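Local coordinates for HupZ (Streptococcus sp. 'group A', PDB 5ESC), which degrades heme in vitro and forms a dimer of split-barrel subunits related to the pyridoxamine 5'-phosphate oxidases, at residues 35-40 with 90-95; 40-45 with 62-67; 51-56 with 104-109. One frame throughout, in Å; residues are numbered along the deposited sequence. Where two conformers were deposited one is given.

Contact 1: 35-40 with 90-95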
ATOM      1  N   ARG A  35      13.566  -4.316  -5.200  1.00 13.96           N
ATOM      2  CA  ARG A  35      14.195  -4.195  -6.517  1.00 12.08           C
ATOM      3  C   ARG A  35      14.088  -5.465  -7.314  1.00 12.70           C
ATOM      4  O   ARG A  35      13.933  -6.523  -6.735  1.00 10.61           O
ATOM      5  CB  ARG A  35      15.661  -3.903  -6.311  1.00 12.73           C
ATOM      6  CG  ARG A  35      16.446  -4.868  -5.440  1.00 12.42           C
ATOM      7  CD  ARG A  35      17.693  -4.170  -4.843  1.00 13.85           C
ATOM      8  NE  ARG A  35      18.566  -5.076  -4.112  1.00 15.19           N
ATOM      9  CZ  ARG A  35      18.461  -5.430  -2.846  1.00 12.89           C
ATOM     10  NH1 ARG A  35      19.305  -6.292  -2.334  1.00  9.63           N
ATOM     11  NH2 ARG A  35      17.520  -4.923  -2.057  1.00 14.05           N
ATOM     12  N   LEU A  36      14.295  -5.412  -8.597  1.00 12.35           N
ATOM     13  CA  LEU A  36      14.136  -6.586  -9.433  1.00 14.93           C
ATOM     14  C   LEU A  36      15.375  -7.449  -9.376  1.00 14.75           C
ATOM     15  O   LEU A  36      16.504  -6.958  -9.427  1.00 15.27           O
ATOM     16  CB  LEU A  36      13.857  -6.191 -10.904  1.00 15.74           C
ATOM     17  CG  LEU A  36      12.500  -5.756 -11.342  1.00 17.34           C
ATOM     18  CD1 LEU A  36      12.509  -5.132 -12.759  1.00 19.56           C
ATOM     19  CD2 LEU A  36      11.352  -6.762 -11.194  1.00 19.30           C
ATOM     20  N   TRP A  37      15.150  -8.768  -9.292  1.00 12.54           N
ATOM     21  CA  TRP A  37      16.157  -9.789  -9.402  1.00 12.87           C
ATOM     22  C   TRP A  37      16.186 -10.304 -10.839  1.00 14.34           C
ATOM     23  O   TRP A  37      17.261 -10.619 -11.373  1.00 13.69           O
ATOM     24  CB  TRP A  37      15.796 -10.972  -8.491  1.00 11.72           C
ATOM     25  CG  TRP A  37      16.831 -12.040  -8.521  1.00 12.72           C
ATOM     26  CD1 TRP A  37      16.812 -13.205  -9.275  1.00 11.39           C
ATOM     27  CD2 TRP A  37      18.092 -12.060  -7.810  1.00 12.61           C
ATOM     28  NE1 TRP A  37      17.925 -13.892  -9.066  1.00 13.65           N
ATOM     29  CE2 TRP A  37      18.747 -13.255  -8.187  1.00 12.27           C
ATOM     30  CE3 TRP A  37      18.717 -11.200  -6.919  1.00 12.66           C
ATOM     31  CZ2 TRP A  37      19.979 -13.636  -7.679  1.00 16.87           C
ATOM     32  CZ3 TRP A  37      19.985 -11.562  -6.413  1.00 15.15           C
ATOM     33  CH2 TRP A  37      20.581 -12.765  -6.773  1.00 15.21           C
ATOM     34  N   ASP A  38      14.997 -10.573 -11.392  1.00 14.47           N
ATOM     35  CA  ASP A  38      14.864 -11.017 -12.782  1.00 14.75           C
ATOM     36  C   ASP A  38      13.493 -10.531 -13.268  1.00 17.36           C
ATOM     37  O   ASP A  38      12.759  -9.876 -12.507  1.00 16.34           O
ATOM     38  CB  ASP A  38      15.124 -12.509 -12.983  1.00 16.59           C
ATOM     39  CG  ASP A  38      14.149 -13.444 -12.296  1.00 17.40           C
ATOM     40  OD1 ASP A  38      12.988 -13.115 -12.040  1.00 19.59           O
ATOM     41  OD2 ASP A  38      14.547 -14.569 -12.017  1.00 19.54           O
ATOM     42  N   ASP A  39      13.078 -10.930 -14.444  1.00 16.92           N
ATOM     43  CA  ASP A  39      11.799 -10.488 -14.998  1.00 19.32           C
ATOM     44  C   ASP A  39      10.601 -11.042 -14.218  1.00 17.82           C
ATOM     45  O   ASP A  39       9.487 -10.770 -14.574  1.00 18.40           O
ATOM     46  CB  ASP A  39      11.678 -10.896 -16.537  1.00 22.58           C
ATOM     47  CG  ASP A  39      12.467  -9.945 -17.505  1.00 32.90           C
ATOM     48  OD1 ASP A  39      12.813  -8.761 -17.184  1.00 41.18           O
ATOM     49  OD2 ASP A  39      12.782 -10.400 -18.646  1.00 47.53           O
ATOM     50  N   LYS A  40      10.778 -11.947 -13.261  1.00 14.81           N
ATOM     51  CA  LYS A  40       9.611 -12.338 -12.440  1.00 15.58           C
ATOM     52  C   LYS A  40       9.846 -12.387 -10.931  1.00 13.11           C
ATOM     53  O   LYS A  40       9.030 -12.965 -10.219  1.00 14.11           O
ATOM     54  CB  LYS A  40       8.982 -13.672 -12.865  1.00 20.29           C
ATOM     55  CG  LYS A  40       9.944 -14.738 -13.099  1.00 24.94           C
ATOM     56  CD  LYS A  40       9.435 -15.867 -13.993  1.00 29.74           C
ATOM     57  CE  LYS A  40       8.424 -15.462 -15.009  1.00 36.44           C
ATOM     58  NZ  LYS A  40       8.237 -16.623 -15.971  1.00 41.30           N
ATOM     59  N   TYR A  90      20.359 -13.981  -0.217  1.00 11.24           N
ATOM     60  CA  TYR A  90      20.749 -13.335   1.020  1.00 12.25           C
ATOM     61  C   TYR A  90      22.134 -12.694   0.918  1.00 13.57           C
ATOM     62  O   TYR A  90      22.326 -11.601   1.350  1.00 13.93           O
ATOM     63  CB  TYR A  90      20.659 -14.329   2.199  1.00 12.29           C
ATOM     64  CG  TYR A  90      21.113 -13.670   3.472  1.00 13.98           C
ATOM     65  CD1 TYR A  90      20.315 -12.722   4.067  1.00 13.32           C
ATOM     66  CD2 TYR A  90      22.390 -13.889   3.984  1.00 15.47           C
ATOM     67  CE1 TYR A  90      20.701 -12.060   5.228  1.00 14.01           C
ATOM     68  CE2 TYR A  90      22.788 -13.240   5.168  1.00 19.15           C
ATOM     69  CZ  TYR A  90      21.945 -12.269   5.727  1.00 17.72           C
ATOM     70  OH  TYR A  90      22.261 -11.572   6.854  1.00 18.82           O
ATOM     71  N   GLU A  91      23.115 -13.419   0.379  1.00 15.80           N
ATOM     72  CA  GLU A  91      24.468 -12.863   0.184  1.00 16.74           C
ATOM     73  C   GLU A  91      24.487 -11.651  -0.741  1.00 16.11           C
ATOM     74  O   GLU A  91      25.148 -10.648  -0.445  1.00 14.60           O
ATOM     75  CB  GLU A  91      25.477 -13.963  -0.277  1.00 19.49           C
ATOM     76  CG  GLU A  91      25.663 -15.089   0.735  1.00 23.59           C
ATOM     77  CD  GLU A  91      26.226 -14.628   2.087  1.00 30.81           C
ATOM     78  OE1 GLU A  91      27.211 -13.827   2.050  1.00 40.28           O
ATOM     79  OE2 GLU A  91      25.687 -15.023   3.190  1.00 28.14           O
ATOM     80  N   ALA A  92      23.639 -11.663  -1.806  1.00 15.53           N
ATOM     81  CA  ALA A  92      23.451 -10.471  -2.611  1.00 15.66           C
ATOM     82  C   ALA A  92      22.876  -9.292  -1.778  1.00 14.72           C
ATOM     83  O   ALA A  92      23.304  -8.135  -1.955  1.00 14.21           O
ATOM     84  CB  ALA A  92      22.539 -10.700  -3.813  1.00 15.83           C
ATOM     85  N   ALA A  93      21.834  -9.559  -0.960  1.00 11.35           N
ATOM     86  CA  ALA A  93      21.212  -8.552  -0.165  1.00 10.21           C
ATOM     87  C   ALA A  93      22.247  -7.866   0.800  1.00 11.34           C
ATOM     88  O   ALA A  93      22.253  -6.618   1.038  1.00 11.48           O
ATOM     89  CB  ALA A  93      20.054  -9.144   0.625  1.00 10.04           C
ATOM     90  N   LYS A  94      23.091  -8.715   1.348  1.00 13.49           N
ATOM     91  CA  LYS A  94      24.119  -8.260   2.305  0.50 14.62           C
ATOM     92  C   LYS A  94      25.136  -7.289   1.664  1.00 15.82           C
ATOM     93  O   LYS A  94      25.520  -6.178   2.048  1.00 19.31           O
ATOM     94  CB  LYS A  94      24.902  -9.465   2.752  0.50 15.25           C
ATOM     95  CG  LYS A  94      24.297 -10.174   3.899  0.50 15.04           C
ATOM     96  CD  LYS A  94      25.401 -10.801   4.753  0.50 15.42           C
ATOM     97  CE  LYS A  94      25.501 -12.243   4.458  0.50 16.01           C
ATOM     98  NZ  LYS A  94      26.824 -12.886   4.262  0.50 14.62           N
ATOM     99  N   LYS A  95      25.491  -7.766   0.512  1.00 17.56           N
ATOM    100  CA  LYS A  95      26.394  -7.031  -0.322  1.00 21.76           C
ATOM    101  C   LYS A  95      25.846  -5.686  -0.786  1.00 21.91           C
ATOM    102  O   LYS A  95      26.474  -4.650  -0.600  1.00 20.31           O
ATOM    103  CB  LYS A  95      26.731  -7.839  -1.568  1.00 24.97           C
ATOM    104  CG  LYS A  95      27.722  -7.182  -2.533  1.00 31.83           C
ATOM    105  CD  LYS A  95      29.097  -6.964  -1.808  1.00 44.87           C
ATOM    106  CE  LYS A  95      30.279  -6.483  -2.714  1.00 50.77           C
ATOM    107  NZ  LYS A  95      31.488  -6.080  -1.936  1.00 49.55           N
TER
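Arg35 and Trp37 reach two consecutive alanines, Ala92 and Ala93, on the helix. The CB of Arg35 already points toward that helix, and beyond it the aliphatic part of the side chain packs along Ile43 of strand 41-46. From CG to NE the chain runs extended, and the last torsion (chi4 -86°) then turns the guanidinium out of line with it. One corner, NH1, meets the helix backbone edge-on: Arg35 NH1 lies 3.7 Å from Ala93 CA, close to the guanidinium plane, and 4.2 Å from Ala93 CB. This approach is van der Waals in kind. At the other corner NH2 bonds to Ser33 O and Asn45 OD1, two bonds that would limit rotation of the group, while Trp96 adds a cation-pi contact. Trp37 closes on the helix in a different way. With CG anti to its backbone N (chi1 -178°), the six-membered ring is carried out to the helix, and its rim touches a methyl: Trp37 CZ3 is 3.7 Å from Ala92 CB, which lies near the ring plane. The neighbouring ring atom Trp37 CH2 is 4.1 Å from the same Ala92 CB. Tyr89 packs edge-to-face with this indole. Helix 88-97 thus lies against strands 35-38 and 41-46 at the edge of the sheet; Ala93 O accepts from Asn45 ND2, and Ala93 and Tyr90 also pack on Val107 of strand 106-117.

Contact 2: 40-45 with 62-67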
ATOM      1  N   LYS A  40      10.778 -11.947 -13.261  1.00 14.81           N
ATOM      2  CA  LYS A  40       9.611 -12.338 -12.440  1.00 15.58           C
ATOM      3  C   LYS A  40       9.846 -12.387 -10.931  1.00 13.11           C
ATOM      4  O   LYS A  40       9.030 -12.965 -10.219  1.00 14.11           O
ATOM      5  CB  LYS A  40       8.982 -13.672 -12.865  1.00 20.29           C
ATOM      6  CG  LYS A  40       9.944 -14.738 -13.099  1.00 24.94           C
ATOM      7  CD  LYS A  40       9.435 -15.867 -13.993  1.00 29.74           C
ATOM      8  CE  LYS A  40       8.424 -15.462 -15.009  1.00 36.44           C
ATOM      9  NZ  LYS A  40       8.237 -16.623 -15.971  1.00 41.30           N
ATOM     10  N   THR A  41      10.878 -11.704 -10.452  1.00 11.88           N
ATOM     11  CA  THR A  41      11.279 -11.843  -9.049  1.00 12.69           C
ATOM     12  C   THR A  41      11.724 -10.493  -8.542  1.00 11.67           C
ATOM     13  O   THR A  41      12.496  -9.852  -9.210  1.00 10.51           O
ATOM     14  CB  THR A  41      12.417 -12.855  -8.911  1.00 13.95           C
ATOM     15  OG1 THR A  41      12.105 -13.997  -9.696  1.00 16.16           O
ATOM     16  CG2 THR A  41      12.663 -13.299  -7.380  1.00 13.17           C
ATOM     17  N   PHE A  42      11.259 -10.094  -7.374  1.00 10.60           N
ATOM     18  CA  PHE A  42      11.790  -8.937  -6.687  1.00 10.16           C
ATOM     19  C   PHE A  42      12.502  -9.467  -5.472  1.00  9.50           C
ATOM     20  O   PHE A  42      12.196 -10.587  -4.985  1.00 10.40           O
ATOM     21  CB  PHE A  42      10.695  -8.026  -6.137  1.00 11.24           C
ATOM     22  CG  PHE A  42       9.958  -7.201  -7.133  1.00 13.02           C
ATOM     23  CD1 PHE A  42      10.354  -5.882  -7.425  1.00 13.13           C
ATOM     24  CD2 PHE A  42       8.814  -7.708  -7.772  1.00 14.68           C
ATOM     25  CE1 PHE A  42       9.647  -5.117  -8.292  1.00 12.99           C
ATOM     26  CE2 PHE A  42       8.114  -6.922  -8.676  1.00 15.25           C
ATOM     27  CZ  PHE A  42       8.507  -5.620  -8.915  1.00 12.39           C
ATOM     28  N   ILE A  43      13.444  -8.712  -4.921  1.00  9.32           N
ATOM     29  CA  ILE A  43      13.999  -9.013  -3.640  1.00  9.71           C
ATOM     30  C   ILE A  43      13.929  -7.722  -2.834  1.00 10.79           C
ATOM     31  O   ILE A  43      13.859  -6.637  -3.442  1.00  9.75           O
ATOM     32  CB  ILE A  43      15.450  -9.619  -3.641  1.00  9.05           C
ATOM     33  CG1 ILE A  43      16.522  -8.763  -4.398  1.00 10.62           C
ATOM     34  CG2 ILE A  43      15.434 -11.110  -4.157  1.00  7.40           C
ATOM     35  CD1 ILE A  43      17.913  -9.060  -3.991  1.00 12.58           C
ATOM     36  N   TYR A  44      13.992  -7.823  -1.513  1.00 11.25           N
ATOM     37  CA  TYR A  44      14.131  -6.653  -0.653  1.00 12.09           C
ATOM     38  C   TYR A  44      14.985  -7.030   0.549  1.00 12.53           C
ATOM     39  O   TYR A  44      15.061  -8.193   0.888  1.00 12.77           O
ATOM     40  CB  TYR A  44      12.765  -6.026  -0.230  1.00 11.79           C
ATOM     41  CG  TYR A  44      12.027  -6.707   0.925  1.00 13.12           C
ATOM     42  CD1 TYR A  44      11.139  -7.728   0.694  1.00 14.10           C
ATOM     43  CD2 TYR A  44      12.229  -6.307   2.238  1.00 12.94           C
ATOM     44  CE1 TYR A  44      10.445  -8.364   1.742  1.00 15.12           C
ATOM     45  CE2 TYR A  44      11.520  -6.947   3.315  1.00 12.78           C
ATOM     46  CZ  TYR A  44      10.639  -7.969   3.032  1.00 16.23           C
ATOM     47  OH  TYR A  44       9.906  -8.622   3.989  1.00 16.48           O
ATOM     48  N   ASN A  45      15.609  -6.073   1.194  1.00 11.61           N
ATOM     49  CA  ASN A  45      16.374  -6.348   2.417  1.00 11.73           C
ATOM     50  C   ASN A  45      15.459  -6.253   3.666  1.00 12.31           C
ATOM     51  O   ASN A  45      14.861  -5.198   3.868  1.00 13.55           O
ATOM     52  CB  ASN A  45      17.479  -5.318   2.523  1.00 12.24           C
ATOM     53  CG  ASN A  45      18.640  -5.643   1.699  1.00 14.21           C
ATOM     54  OD1 ASN A  45      18.487  -5.968   0.545  1.00 13.67           O
ATOM     55  ND2 ASN A  45      19.864  -5.548   2.278  1.00 12.19           N
ATOM     56  N   ILE A  62       1.280 -11.663  -1.162  1.00 12.34           N
ATOM     57  CA  ILE A  62       1.829 -10.325  -1.275  1.00 12.52           C
ATOM     58  C   ILE A  62       1.385  -9.578  -2.476  1.00 12.84           C
ATOM     59  O   ILE A  62       1.163 -10.193  -3.528  1.00 11.92           O
ATOM     60  CB  ILE A  62       3.389 -10.347  -1.148  1.00 13.19           C
ATOM     61  CG1 ILE A  62       3.936  -8.933  -1.041  1.00 13.58           C
ATOM     62  CG2 ILE A  62       4.018 -11.094  -2.302  1.00 11.71           C
ATOM     63  CD1 ILE A  62       5.248  -8.965  -0.284  1.00 15.97           C
ATOM     64  N   GLU A  63       1.226  -8.264  -2.354  1.00 12.59           N
ATOM     65  CA  GLU A  63       1.006  -7.381  -3.483  1.00 14.37           C
ATOM     66  C   GLU A  63       1.835  -6.181  -3.294  1.00 16.11           C
ATOM     67  O   GLU A  63       1.982  -5.697  -2.164  1.00 14.51           O
ATOM     68  CB  GLU A  63      -0.481  -6.956  -3.690  1.00 18.00           C
ATOM     69  CG  GLU A  63      -1.458  -8.127  -3.695  1.00 21.94           C
ATOM     70  CD  GLU A  63      -2.800  -7.874  -4.413  1.00 30.15           C
ATOM     71  OE1 GLU A  63      -3.079  -6.668  -4.662  1.00 30.83           O
ATOM     72  OE2 GLU A  63      -3.529  -8.916  -4.725  1.00 26.73           O
ATOM     73  N   ILE A  64       2.465  -5.721  -4.376  1.00 13.43           N
ATOM     74  CA  ILE A  64       3.335  -4.607  -4.271  1.00 14.37           C
ATOM     75  C   ILE A  64       2.859  -3.593  -5.266  1.00 15.08           C
ATOM     76  O   ILE A  64       2.592  -3.952  -6.455  1.00 16.11           O
ATOM     77  CB  ILE A  64       4.823  -4.949  -4.677  1.00 14.40           C
ATOM     78  CG1 ILE A  64       5.364  -6.173  -3.946  1.00 17.32           C
ATOM     79  CG2 ILE A  64       5.724  -3.722  -4.526  1.00 17.04           C
ATOM     80  CD1 ILE A  64       6.604  -6.698  -4.663  1.00 22.48           C
ATOM     81  N   ALA A  65       2.781  -2.337  -4.839  1.00 13.48           N
ATOM     82  CA  ALA A  65       2.398  -1.247  -5.721  1.00 14.28           C
ATOM     83  C   ALA A  65       3.476  -0.171  -5.913  1.00 15.20           C
ATOM     84  O   ALA A  65       4.178   0.199  -4.960  1.00 15.80           O
ATOM     85  CB  ALA A  65       1.046  -0.674  -5.283  1.00 13.60           C
ATOM     86  N   PHE A  66       3.639   0.292  -7.154  1.00 14.67           N
ATOM     87  CA  PHE A  66       4.518   1.376  -7.491  1.00 16.62           C
ATOM     88  C   PHE A  66       3.672   2.397  -8.246  1.00 17.52           C
ATOM     89  O   PHE A  66       3.030   2.023  -9.248  1.00 19.03           O
ATOM     90  CB  PHE A  66       5.638   0.918  -8.446  1.00 16.70           C
ATOM     91  CG  PHE A  66       6.620   0.026  -7.808  1.00 16.82           C
ATOM     92  CD1 PHE A  66       7.657   0.561  -7.088  1.00 16.74           C
ATOM     93  CD2 PHE A  66       6.462  -1.363  -7.860  1.00 16.10           C
ATOM     94  CE1 PHE A  66       8.612  -0.256  -6.536  1.00 21.33           C
ATOM     95  CE2 PHE A  66       7.406  -2.187  -7.280  1.00 17.54           C
ATOM     96  CZ  PHE A  66       8.462  -1.623  -6.595  1.00 16.57           C
ATOM     97  N   VAL A  67       3.655   3.631  -7.748  1.00 20.23           N
ATOM     98  CA  VAL A  67       2.800   4.693  -8.288  1.00 22.59           C
ATOM     99  C   VAL A  67       3.667   5.936  -8.613  1.00 26.40           C
ATOM    100  O   VAL A  67       4.405   6.430  -7.770  1.00 25.71           O
ATOM    101  CB  VAL A  67       1.597   5.045  -7.368  1.00 23.33           C
ATOM    102  CG1 VAL A  67       0.801   6.201  -7.957  1.00 27.28           C
ATOM    103  CG2 VAL A  67       0.614   3.868  -7.192  1.00 24.93           C
TER
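Just ahead of the strand that brings Phe42 to Ile64 and Phe66, one carboxylate oxygen, Asp38 OD1, is held by two groups. Lys40 N donates to it, closing an Asx turn, and the hydroxyl oxygen Thr41 OG1 shares a hydrogen bond with the same atom. From this turn strand 41-46 sets out with Phe42 directed toward strand 61-68. CG anti to the carbonyl carbon (chi1 -74°) sets the Phe42 ring where both Ile64 and Phe66 can meet it. Ile64 lays its CD1 methyl over one face, a CH-pi contact 4.3 Å from the Phe42 centroid and displaced toward the rim, where Ile64 CD1 comes within 3.9 Å of Phe42 CD2. The far part of the ring meets Phe66: Phe42 CE1 and Phe66 CE2 are 3.8 Å apart. The planes of Phe42 and Phe66 are only 20° from parallel, yet the offset, with centroids 5.9 Å apart, leaves little of one ring above the other. The two strands are not neighbours in the sheet, so the three side chains bridge the interior of the barrel. Phe77 packs edge-to-face against Phe42, and Ala15 touches both Ile64 and Phe66. Glu63 and Ala65, which alternate with them along the strand, face the second subunit: Glu63 OE2 bonds to Gln25 NE2 of that subunit, while OE1 pairs with Arg76 of its own chain. Inside the barrel, by contrast, the contact consists of carbon touching carbon, so its cohesion rests on dispersion and on the exclusion of water.

Contact 3: 51-56 with 104-109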
ATOM      1  N   GLN A  51       5.666  -6.774  10.708  1.00 16.14           N
ATOM      2  CA  GLN A  51       4.488  -7.442  10.369  1.00 17.19           C
ATOM      3  C   GLN A  51       4.568  -7.983   8.925  1.00 15.87           C
ATOM      4  O   GLN A  51       4.044  -9.047   8.692  1.00 16.51           O
ATOM      5  CB  GLN A  51       3.272  -6.501  10.541  1.00 17.87           C
ATOM      6  CG  GLN A  51       1.944  -7.259  10.504  1.00 19.85           C
ATOM      7  CD  GLN A  51       1.779  -8.327  11.622  1.00 21.39           C
ATOM      8  OE1 GLN A  51       2.015  -8.011  12.807  1.00 23.68           O
ATOM      9  NE2 GLN A  51       1.393  -9.526  11.289  1.00 19.47           N
ATOM     10  N   THR A  52       5.221  -7.265   8.004  1.00 15.25           N
ATOM     11  CA  THR A  52       5.330  -7.738   6.631  1.00 13.26           C
ATOM     12  C   THR A  52       6.020  -9.105   6.672  1.00 13.59           C
ATOM     13  O   THR A  52       5.568 -10.073   6.078  1.00  9.61           O
ATOM     14  CB  THR A  52       6.106  -6.745   5.734  1.00 13.48           C
ATOM     15  OG1 THR A  52       5.369  -5.529   5.652  1.00 18.21           O
ATOM     16  CG2 THR A  52       6.366  -7.280   4.313  1.00 11.89           C
ATOM     17  N   ARG A  53       7.137  -9.198   7.394  1.00 11.36           N
ATOM     18  CA  ARG A  53       7.880 -10.419   7.471  1.00 12.47           C
ATOM     19  C   ARG A  53       7.076 -11.578   8.085  1.00 14.48           C
ATOM     20  O   ARG A  53       7.091 -12.713   7.527  1.00 12.71           O
ATOM     21  CB  ARG A  53       9.210 -10.227   8.255  1.00 12.00           C
ATOM     22  CG  ARG A  53       9.993 -11.485   8.349  1.00 13.26           C
ATOM     23  CD  ARG A  53      11.281 -11.315   9.183  1.00 13.54           C
ATOM     24  NE  ARG A  53      12.048 -12.533   9.208  1.00 13.53           N
ATOM     25  CZ  ARG A  53      13.277 -12.592   9.737  1.00 17.59           C
ATOM     26  NH1 ARG A  53      13.782 -11.511  10.311  1.00 17.84           N
ATOM     27  NH2 ARG A  53      13.949 -13.722   9.767  1.00 19.44           N
ATOM     28  N   ILE A  54       6.385 -11.292   9.220  1.00 13.26           N
ATOM     29  CA  ILE A  54       5.588 -12.258   9.922  0.50 14.80           C
ATOM     30  C   ILE A  54       4.470 -12.817   8.999  1.00 12.81           C
ATOM     31  O   ILE A  54       4.197 -14.014   8.970  1.00 12.22           O
ATOM     32  CB  ILE A  54       4.964 -11.591  11.154  0.50 16.83           C
ATOM     33  CG1 ILE A  54       6.049 -11.127  12.095  0.50 19.88           C
ATOM     34  CG2 ILE A  54       4.034 -12.524  11.912  0.50 19.98           C
ATOM     35  CD1 ILE A  54       7.008 -12.210  12.430  0.50 20.14           C
ATOM     36  N   ASN A  55       3.846 -11.931   8.264  1.00 11.83           N
ATOM     37  CA  ASN A  55       2.777 -12.297   7.351  1.00 13.40           C
ATOM     38  C   ASN A  55       3.332 -13.133   6.192  1.00 12.54           C
ATOM     39  O   ASN A  55       2.714 -14.151   5.799  1.00 14.65           O
ATOM     40  CB  ASN A  55       2.077 -11.034   6.825  1.00 13.32           C
ATOM     41  CG  ASN A  55       1.247 -10.306   7.900  1.00 14.61           C
ATOM     42  OD1 ASN A  55       1.052 -10.776   8.996  1.00 16.84           O
ATOM     43  ND2 ASN A  55       0.777  -9.117   7.545  1.00 12.80           N
ATOM     44  N   ILE A  56       4.448 -12.690   5.576  1.00 12.84           N
ATOM     45  CA  ILE A  56       5.113 -13.522   4.506  1.00 13.43           C
ATOM     46  C   ILE A  56       5.443 -14.967   4.980  1.00 14.44           C
ATOM     47  O   ILE A  56       5.093 -15.952   4.334  1.00 12.45           O
ATOM     48  CB  ILE A  56       6.363 -12.852   3.880  1.00 12.84           C
ATOM     49  CG1 ILE A  56       5.939 -11.627   3.035  1.00 13.75           C
ATOM     50  CG2 ILE A  56       7.189 -13.825   3.072  1.00 13.25           C
ATOM     51  CD1 ILE A  56       7.047 -10.638   2.832  1.00 15.00           C
ATOM     52  N   PRO A 104      21.439  -6.986   6.519  1.00 16.48           N
ATOM     53  CA  PRO A 104      20.040  -7.473   6.648  1.00 14.70           C
ATOM     54  C   PRO A 104      19.911  -8.610   7.626  1.00 13.72           C
ATOM     55  O   PRO A 104      20.771  -9.422   7.674  1.00 16.57           O
ATOM     56  CB  PRO A 104      19.682  -7.930   5.211  1.00 12.91           C
ATOM     57  CG  PRO A 104      20.984  -8.224   4.614  1.00 13.43           C
ATOM     58  CD  PRO A 104      22.006  -7.269   5.202  1.00 16.27           C
ATOM     59  N   LYS A 105      18.798  -8.733   8.303  1.00 13.14           N
ATOM     60  CA  LYS A 105      18.506  -9.931   9.040  1.00 13.47           C
ATOM     61  C   LYS A 105      18.098 -11.041   8.020  1.00 15.09           C
ATOM     62  O   LYS A 105      18.321 -12.217   8.238  1.00 14.15           O
ATOM     63  CB  LYS A 105      17.325  -9.681   9.951  1.00 15.27           C
ATOM     64  CG  LYS A 105      17.631  -8.862  11.188  1.00 18.22           C
ATOM     65  CD  LYS A 105      16.381  -8.759  12.105  1.00 24.89           C
ATOM     66  CE  LYS A 105      16.872  -8.341  13.536  1.00 30.08           C
ATOM     67  NZ  LYS A 105      16.156  -7.220  14.107  1.00 38.49           N
ATOM     68  N   ALA A 106      17.494 -10.659   6.910  1.00 14.30           N
ATOM     69  CA  ALA A 106      17.032 -11.689   5.941  1.00 13.77           C
ATOM     70  C   ALA A 106      16.820 -11.038   4.608  1.00 13.69           C
ATOM     71  O   ALA A 106      16.941  -9.818   4.502  1.00 11.71           O
ATOM     72  CB  ALA A 106      15.745 -12.347   6.453  1.00 14.19           C
ATOM     73  N   VAL A 107      16.476 -11.823   3.582  1.00 12.33           N
ATOM     74  CA  VAL A 107      16.049 -11.262   2.338  1.00 11.19           C
ATOM     75  C   VAL A 107      14.593 -11.745   2.031  1.00 10.11           C
ATOM     76  O   VAL A 107      14.275 -12.905   2.280  1.00 10.66           O
ATOM     77  CB  VAL A 107      17.042 -11.667   1.176  1.00 11.21           C
ATOM     78  CG1 VAL A 107      17.188 -13.191   0.962  1.00 10.88           C
ATOM     79  CG2 VAL A 107      16.724 -10.895  -0.112  1.00 10.61           C
ATOM     80  N   GLY A 108      13.751 -10.866   1.547  1.00 10.08           N
ATOM     81  CA  GLY A 108      12.402 -11.193   1.117  1.00 10.03           C
ATOM     82  C   GLY A 108      12.501 -11.447  -0.388  1.00  9.93           C
ATOM     83  O   GLY A 108      13.150 -10.679  -1.086  1.00  8.89           O
ATOM     84  N   ILE A 109      11.833 -12.474  -0.925  1.00 10.29           N
ATOM     85  CA  ILE A 109      11.970 -12.781  -2.320  1.00  8.54           C
ATOM     86  C   ILE A 109      10.534 -12.912  -2.827  1.00  9.09           C
ATOM     87  O   ILE A 109       9.789 -13.705  -2.207  1.00 11.74           O
ATOM     88  CB  ILE A 109      12.623 -14.084  -2.481  1.00  8.50           C
ATOM     89  CG1 ILE A 109      14.092 -14.032  -2.074  1.00  7.74           C
ATOM     90  CG2 ILE A 109      12.716 -14.481  -3.995  1.00  9.07           C
ATOM     91  CD1 ILE A 109      14.364 -15.287  -1.319  1.00  8.42           C
TER
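Arg53 reaches from its helix to Lys105 and Ala106, where the loop passes into a strand. Its CB does not aim at that strand; the reach comes from the extended chain, with CG anti to the backbone N (chi1 180°) and the later torsions straight as far as the guanidinium. One face of this flat group rests on a methyl: Ala106 CB lies 4.0 Å from Arg53 NH2 and 4.1 Å from Arg53 CZ, offset toward the rim. At the other corner Arg53 NH1 comes to 4.0 Å from Lys105 CB. The two long side chains cross at about a right angle, and the Lys105 amine is directed elsewhere, with Lys105 NZ 6.2 Å from Arg53 NH1. Anions from the helix and the residues just before it probably offset these like charges: Glu57 OE2 pairs with Arg53 NE, and Asp49 OD1 with NH1, which also donates to Thr48 O. Lys105 and Ala106 form a classic beta bulge opposite Glu46. Helix 51-59 therefore lies over the start of strand 106-117, flanked by strands 41-46 and 73-84, where Ile56 packs on Tyr44, Ala81 and Ile83.

Overall arrangement
All three contacts draw on the same antiparallel sheet, in which strand 41-46 runs between 35-38 and 106-117. Contact 2 lies near the middle of the subunit, its centre about 11 Å from the centre of contact 1 and about 12 Å from that of contact 3, while those two centres are about 14 Å apart. Strand pairing joins them: Arg35 O is 2.9 Å from Ile43 N, and Gly108 O is 3.0 Å from Tyr44 N. Contacts 1 and 3 meet directly where Tyr90 OH approaches Pro104 O at 2.7 Å. Both helices 88-97 and 51-59 pack on the start of strand 106-117; none of the three contacts contains a bound heme.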